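Local atomic coordinates of putative invasin (Yersinia pseudotuberculosis IP 31758, PDB entry 5N40), a protein that probably acts as a surface adhesin of the invasin family, ending in a C-type lectin-like domain consistent with a role in attachment to host cells. Residues V151-S156 against D223-S228. The protein carries 1 engineered substitution. Residues are numbered along the deposited sequence; the frame is centred on the assembly and turned at random.
Sequences VNRQNS and DSAQAS
R153 and Q154 reach from one beta turn onto another across the junction between the second immunoglobulin-like domain and the C-type lectin-like adhesion domain. The tight part centres on S228 O, which accepts from R153 N over 2.7 Å and has N152 CB 3.1 Å away. Asparagine suits the start of its turn: N152 OD1 accepts from Q154 N, an Asx turn, and also, from the opposite face of its carboxamide, from S156 N, which holds the loop in shape. Beside this, Q154 bends at chi2 (-59°), and glutamine suits the place because its NE2 has two N-H groups for two carbonyls; NE2 lies 2.8 Å from A227 O, in an almost straight bond (176°), and 2.8 Å from A225 O. Both oxygens lie in the glutamine amide plane, and both belong to residues of the 224-227 turn, which S224 OG braces as an ST turn by accepting from Q226 N. The looser, solvent side is confined to the guanidinium end of R153 and the exposed D223. Arginine's long extended chain carries its flat group over the start of this turn, with S224 O and A225 CA over one face, toward its rim, while NH1 meets D223 OD1 at the edge in a 3.0 Å salt bridge. A water accepts from R153 NH2 and donates to D223 OD1, which also forms a salt bridge with R116, so one carboxylate oxygen serves two arginines and the water. The two domains thus meet here through directional polar bonds to main-chain oxygens and one hydrated, shared charge pair.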
loop_
_atom_site.group_PDB
_atom_site.type_symbol
_atom_site.label_atom_id
_atom_site.label_comp_id
_atom_site.label_asym_id
_atom_site.label_seq_id
_atom_site.Cartn_x
_atom_site.Cartn_y
_atom_site.Cartn_z
ATOM N N VAL A 151 -12.272 2.957 4.521
ATOM C CA VAL A 151 -13.346 3.790 5.050
ATOM C C VAL A 151 -13.313 5.154 4.371
ATOM O O VAL A 151 -12.293 5.581 3.830
ATOM C CB VAL A 151 -13.261 3.977 6.583
ATOM C CG1 VAL A 151 -13.379 2.630 7.298
ATOM C CG2 VAL A 151 -11.960 4.693 6.980
ATOM N N ASN A 152 -14.448 5.840 4.418
ATOM C CA ASN A 152 -14.519 7.215 3.936
ATOM C C ASN A 152 -14.114 8.140 5.086
ATOM O O ASN A 152 -13.489 7.699 6.055
ATOM C CB ASN A 152 -15.907 7.495 3.336
ATOM C CG ASN A 152 -17.024 7.527 4.371
ATOM O OD1 ASN A 152 -16.797 7.410 5.575
ATOM N ND2 ASN A 152 -18.257 7.681 3.888
ATOM N N ARG A 153 -14.421 9.433 4.987
ATOM C CA ARG A 153 -13.999 10.378 6.012
ATOM C C ARG A 153 -14.925 10.391 7.225
ATOM O O ARG A 153 -14.605 11.052 8.221
ATOM C CB ARG A 153 -13.896 11.781 5.401
ATOM C CG ARG A 153 -13.249 12.797 6.310
ATOM C CD ARG A 153 -12.752 14.026 5.560
ATOM N NE ARG A 153 -11.909 14.832 6.438
ATOM C CZ ARG A 153 -11.165 15.865 6.058
ATOM N NH1 ARG A 153 -11.148 16.273 4.796
ATOM N NH2 ARG A 153 -10.429 16.496 6.962
ATOM N N GLN A 154 -16.044 9.661 7.175
ATOM C CA GLN A 154 -16.986 9.570 8.283
ATOM C C GLN A 154 -17.028 8.168 8.886
ATOM O O GLN A 154 -18.030 7.788 9.502
ATOM C CB GLN A 154 -18.378 10.002 7.826
ATOM C CG GLN A 154 -18.412 11.411 7.229
ATOM C CD GLN A 154 -17.927 12.460 8.206
ATOM O OE1 GLN A 154 -18.111 12.327 9.418
ATOM N NE2 GLN A 154 -17.297 13.509 7.690
ATOM N N ASN A 155 -15.954 7.400 8.726
ATOM C CA ASN A 155 -15.802 6.072 9.310
ATOM C C ASN A 155 -16.741 5.045 8.698
ATOM O O ASN A 155 -16.991 4.003 9.305
ATOM C CB ASN A 155 -16.009 6.110 10.825
ATOM C CG ASN A 155 -15.337 4.948 11.532
ATOM O OD1 ASN A 155 -14.223 4.563 11.184
ATOM N ND2 ASN A 155 -16.019 4.376 12.519
ATOM N N SER A 156 -17.271 5.309 7.522
ATOM C CA SER A 156 -18.163 4.337 6.899
ATOM C C SER A 156 -17.357 3.393 6.013
ATOM O O SER A 156 -16.502 3.856 5.255
ATOM C CB SER A 156 -19.236 5.028 6.070
ATOM O OG SER A 156 -20.159 4.074 5.566
ATOM N N ASP A 223 -12.040 19.329 0.818
ATOM C CA ASP A 223 -11.192 19.017 1.969
ATOM C C ASP A 223 -11.825 19.665 3.192
ATOM O O ASP A 223 -11.420 20.733 3.660
ATOM C CB ASP A 223 -9.763 19.498 1.750
ATOM C CG ASP A 223 -8.833 19.103 2.893
ATOM O OD1 ASP A 223 -9.206 18.222 3.700
ATOM O OD2 ASP A 223 -7.724 19.675 2.985
ATOM N N SER A 224 -12.865 19.006 3.690
ATOM C CA SER A 224 -13.635 19.462 4.836
ATOM C C SER A 224 -13.884 18.275 5.749
ATOM O O SER A 224 -14.181 17.178 5.276
ATOM C CB SER A 224 -14.978 20.063 4.410
ATOM O OG SER A 224 -15.876 20.105 5.504
ATOM N N ALA A 225 -13.771 18.492 7.059
ATOM C CA ALA A 225 -14.076 17.419 7.999
ATOM C C ALA A 225 -15.527 16.961 7.893
ATOM O O ALA A 225 -15.853 15.868 8.372
ATOM C CB ALA A 225 -13.764 17.869 9.428
ATOM N N GLN A 226 -16.399 17.765 7.267
ATOM C CA GLN A 226 -17.803 17.413 7.080
ATOM C C GLN A 226 -18.066 16.663 5.783
ATOM O O GLN A 226 -19.196 16.214 5.568
ATOM C CB GLN A 226 -18.677 18.673 7.095
ATOM C CG GLN A 226 -18.592 19.487 8.369
ATOM C CD GLN A 226 -19.446 20.734 8.300
ATOM O OE1 GLN A 226 -19.042 21.748 7.727
ATOM N NE2 GLN A 226 -20.639 20.667 8.882
ATOM N N ALA A 227 -17.068 16.530 4.913
ATOM C CA ALA A 227 -17.243 15.801 3.666
ATOM C C ALA A 227 -17.359 14.306 3.927
ATOM O O ALA A 227 -16.842 13.783 4.919
ATOM C CB ALA A 227 -16.066 16.067 2.723
ATOM N N SER A 228 -18.048 13.616 3.016
ATOM C CA SER A 228 -18.182 12.165 3.122
ATOM C C SER A 228 -16.873 11.463 2.779
ATOM O O SER A 228 -16.437 10.556 3.498
ATOM C CB SER A 228 -19.304 11.678 2.205
ATOM O OG SER A 228 -20.571 12.131 2.656
HETATM O O HOH W 1 -8.454 18.598 6.414
#